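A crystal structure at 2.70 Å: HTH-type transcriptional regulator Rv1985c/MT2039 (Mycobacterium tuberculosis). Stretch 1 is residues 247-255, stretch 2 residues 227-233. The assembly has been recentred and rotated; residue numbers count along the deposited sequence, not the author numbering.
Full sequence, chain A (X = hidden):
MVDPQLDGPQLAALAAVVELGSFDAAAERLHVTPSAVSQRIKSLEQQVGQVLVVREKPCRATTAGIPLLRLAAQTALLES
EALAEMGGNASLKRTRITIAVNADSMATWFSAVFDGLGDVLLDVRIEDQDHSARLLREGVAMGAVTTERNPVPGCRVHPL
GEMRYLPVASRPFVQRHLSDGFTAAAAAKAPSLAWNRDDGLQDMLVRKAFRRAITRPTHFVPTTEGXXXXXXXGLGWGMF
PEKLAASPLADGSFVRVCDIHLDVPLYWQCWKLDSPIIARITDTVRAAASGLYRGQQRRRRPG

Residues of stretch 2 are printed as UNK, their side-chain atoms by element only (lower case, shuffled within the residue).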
# COMPACT_ATOMS: atom_id res chain seq x y z
N SER A 247 -36.45 6.88 -10.77
CA SER A 247 -37.53 5.93 -10.52
C SER A 247 -38.04 5.95 -9.07
O SER A 247 -39.24 6.09 -8.85
CB SER A 247 -37.13 4.52 -10.98
OG SER A 247 -38.27 3.74 -11.30
N PRO A 248 -37.14 5.79 -8.07
CA PRO A 248 -37.59 5.85 -6.67
C PRO A 248 -38.11 7.22 -6.25
O PRO A 248 -38.76 7.35 -5.21
CB PRO A 248 -36.32 5.50 -5.88
CG PRO A 248 -35.47 4.76 -6.82
CD PRO A 248 -35.74 5.35 -8.17
N LEU A 249 -37.84 8.25 -7.04
CA LEU A 249 -38.42 9.55 -6.75
C LEU A 249 -39.90 9.57 -7.16
O LEU A 249 -40.71 10.29 -6.58
CB LEU A 249 -37.62 10.67 -7.43
CG LEU A 249 -36.53 11.41 -6.64
CD1 LEU A 249 -36.29 10.85 -5.26
CD2 LEU A 249 -35.22 11.49 -7.44
N ALA A 250 -40.24 8.77 -8.16
CA ALA A 250 -41.62 8.66 -8.61
C ALA A 250 -42.40 7.76 -7.65
O ALA A 250 -43.34 8.21 -7.01
CB ALA A 250 -41.68 8.11 -10.04
N ASP A 251 -41.98 6.50 -7.56
CA ASP A 251 -42.37 5.56 -6.50
C ASP A 251 -42.74 6.17 -5.15
O ASP A 251 -43.58 5.64 -4.44
CB ASP A 251 -41.20 4.61 -6.22
CG ASP A 251 -41.25 3.36 -7.05
OD1 ASP A 251 -42.20 3.22 -7.85
OD2 ASP A 251 -40.34 2.51 -6.91
N GLY A 252 -42.06 7.24 -4.78
CA GLY A 252 -42.13 7.71 -3.41
C GLY A 252 -41.06 7.00 -2.60
O GLY A 252 -40.74 7.42 -1.49
N SER A 253 -40.49 5.94 -3.16
CA SER A 253 -39.48 5.14 -2.48
C SER A 253 -38.25 5.94 -1.99
O SER A 253 -37.70 5.64 -0.93
CB SER A 253 -39.02 3.99 -3.37
OG SER A 253 -40.10 3.42 -4.07
N PHE A 254 -37.82 6.94 -2.77
CA PHE A 254 -36.76 7.85 -2.36
C PHE A 254 -37.28 9.27 -2.22
O PHE A 254 -38.21 9.65 -2.91
CB PHE A 254 -35.64 7.90 -3.40
CG PHE A 254 -34.66 6.78 -3.31
CD1 PHE A 254 -34.52 6.05 -2.15
CD2 PHE A 254 -33.85 6.49 -4.38
CE1 PHE A 254 -33.61 5.01 -2.08
CE2 PHE A 254 -32.93 5.46 -4.32
CZ PHE A 254 -32.81 4.72 -3.17
N VAL A 255 -36.64 10.06 -1.36
CA VAL A 255 -36.82 11.51 -1.39
C VAL A 255 -35.50 12.28 -1.30
O VAL A 255 -34.60 11.90 -0.54
CB VAL A 255 -37.74 12.01 -0.24
CG1 VAL A 255 -39.15 11.49 -0.42
CG2 VAL A 255 -37.15 11.63 1.11
N UNK A 227 -25.65 -0.83 -2.91
CA UNK A 227 -25.81 0.56 -2.51
C UNK A 227 -27.27 0.93 -2.58
O UNK A 227 -27.76 1.68 -1.75
c UNK A 227 -23.53 4.32 -1.45
c UNK A 227 -24.77 2.85 -2.91
c UNK A 227 -25.04 1.47 -3.46
c UNK A 227 -25.44 3.95 -3.41
c UNK A 227 -25.17 5.22 -2.93
c UNK A 227 -24.21 5.40 -1.95
c UNK A 227 -23.80 3.05 -1.94
N UNK A 228 -27.97 0.37 -3.57
CA UNK A 228 -29.38 0.70 -3.74
C UNK A 228 -30.27 0.11 -2.63
O UNK A 228 -31.17 0.80 -2.12
o UNK A 228 -29.28 1.19 -6.12
c UNK A 228 -31.42 0.56 -5.23
c UNK A 228 -29.91 0.34 -5.15
N UNK A 229 -30.02 -1.14 -2.24
CA UNK A 229 -30.77 -1.76 -1.16
C UNK A 229 -30.54 -1.02 0.16
O UNK A 229 -31.47 -0.73 0.90
c UNK A 229 -30.44 -3.23 -1.02
N UNK A 230 -29.28 -0.70 0.45
CA UNK A 230 -28.96 0.10 1.62
C UNK A 230 -29.86 1.32 1.72
O UNK A 230 -30.50 1.54 2.75
c UNK A 230 -27.50 0.52 1.58
N UNK A 231 -29.92 2.11 0.65
CA UNK A 231 -30.70 3.34 0.68
C UNK A 231 -32.18 3.00 0.77
O UNK A 231 -32.89 3.59 1.58
c UNK A 231 -30.43 4.19 -0.54
N UNK A 232 -32.64 2.07 -0.05
CA UNK A 232 -34.04 1.68 -0.02
C UNK A 232 -34.44 1.16 1.37
O UNK A 232 -35.56 1.36 1.81
n UNK A 232 -37.41 1.37 -4.34
n UNK A 232 -36.52 1.69 -6.43
n UNK A 232 -35.25 0.67 -4.79
c UNK A 232 -34.33 0.65 -1.09
c UNK A 232 -34.68 1.24 -2.44
c UNK A 232 -35.01 0.15 -3.45
c UNK A 232 -36.39 1.24 -5.18
N UNK A 233 -33.50 0.51 2.05
CA UNK A 233 -33.70 -0.02 3.39
C UNK A 233 -33.37 0.99 4.52
O UNK A 233 -32.99 0.60 5.62
c UNK A 233 -32.87 -1.28 3.56

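Position 227 carries seven side-chain carbons, one leading into a closed ring of six, with no heteroatom. That composition is phenylalanine, F227. The ring is buried but out of reach of stretch 1, so it takes no part in this contact.

At position 228 the first side-chain carbon bears one oxygen and one carbon, a branch made at CB. Threonine accounts for it: T228. Its hydroxyl is hydrogen-bonded elsewhere in the structure; toward stretch 1 it is the backbone that approaches, with T228 O 4.4 Å from F254 CZ, near the plane of the ring.

Positions 229 and 230 each have a single side-chain carbon, which identifies alanine in both cases, A229 and A230. The CB of A229 points away, and the A230 side chain is out of reach of stretch 1.

Position 231 also has one carbon, but this one points toward stretch 1 and lies 3.6 Å, CB to CZ, from F254. It is alanine, A231, and its methyl is in van der Waals contact with the end of the F254 ring.

Position 232 has three carbons in a chain, then a nitrogen, then a carbon carrying two more nitrogens. The terminal nitrogens come close to P248, D251 and S253, and the chain carbons lie beside the F254 ring. Only arginine has this guanidinium, so the residue is R232. CA-to-CB points sideways, yet chi2 and chi3 are both t, and the extended chain brings its end close to stretch 1.

Position 233 returns to one side-chain carbon, directed away from stretch 1: alanine, A233. It is the first residue to leave helical phi/psi, although A233 N still bonds A229 O at 2.6 Å.

The contact therefore rests mainly on R232 and F254, which have the largest covered areas in their respective stretches. F254 CE1 lies 3.9 Å from R232 CG, so the aliphatic part of the arginine packs against the ring. Farther out, R232 NH2 is 3.3 Å from P248 CG, and R232 NH1 is 3.2 Å from S253 CB. Charge adds a long salt bridge, D251 OD2 to R232 NH2 at 3.9 Å, with the carboxylate oxygen near the guanidinium plane. R232 CZ stands 5.6 Å from the centroid of the F254 ring, 16° off its normal, at most a weak cation-pi attraction. No hydrogen bond crosses: R232 NH1 and S253 OG are 3.4 Å apart, but the angle is poor. Packing, with modest electrostatic help, thus joins the stretches and buries 248 Å² in total.

Stretch 2, residues 227-233: FTAAARA
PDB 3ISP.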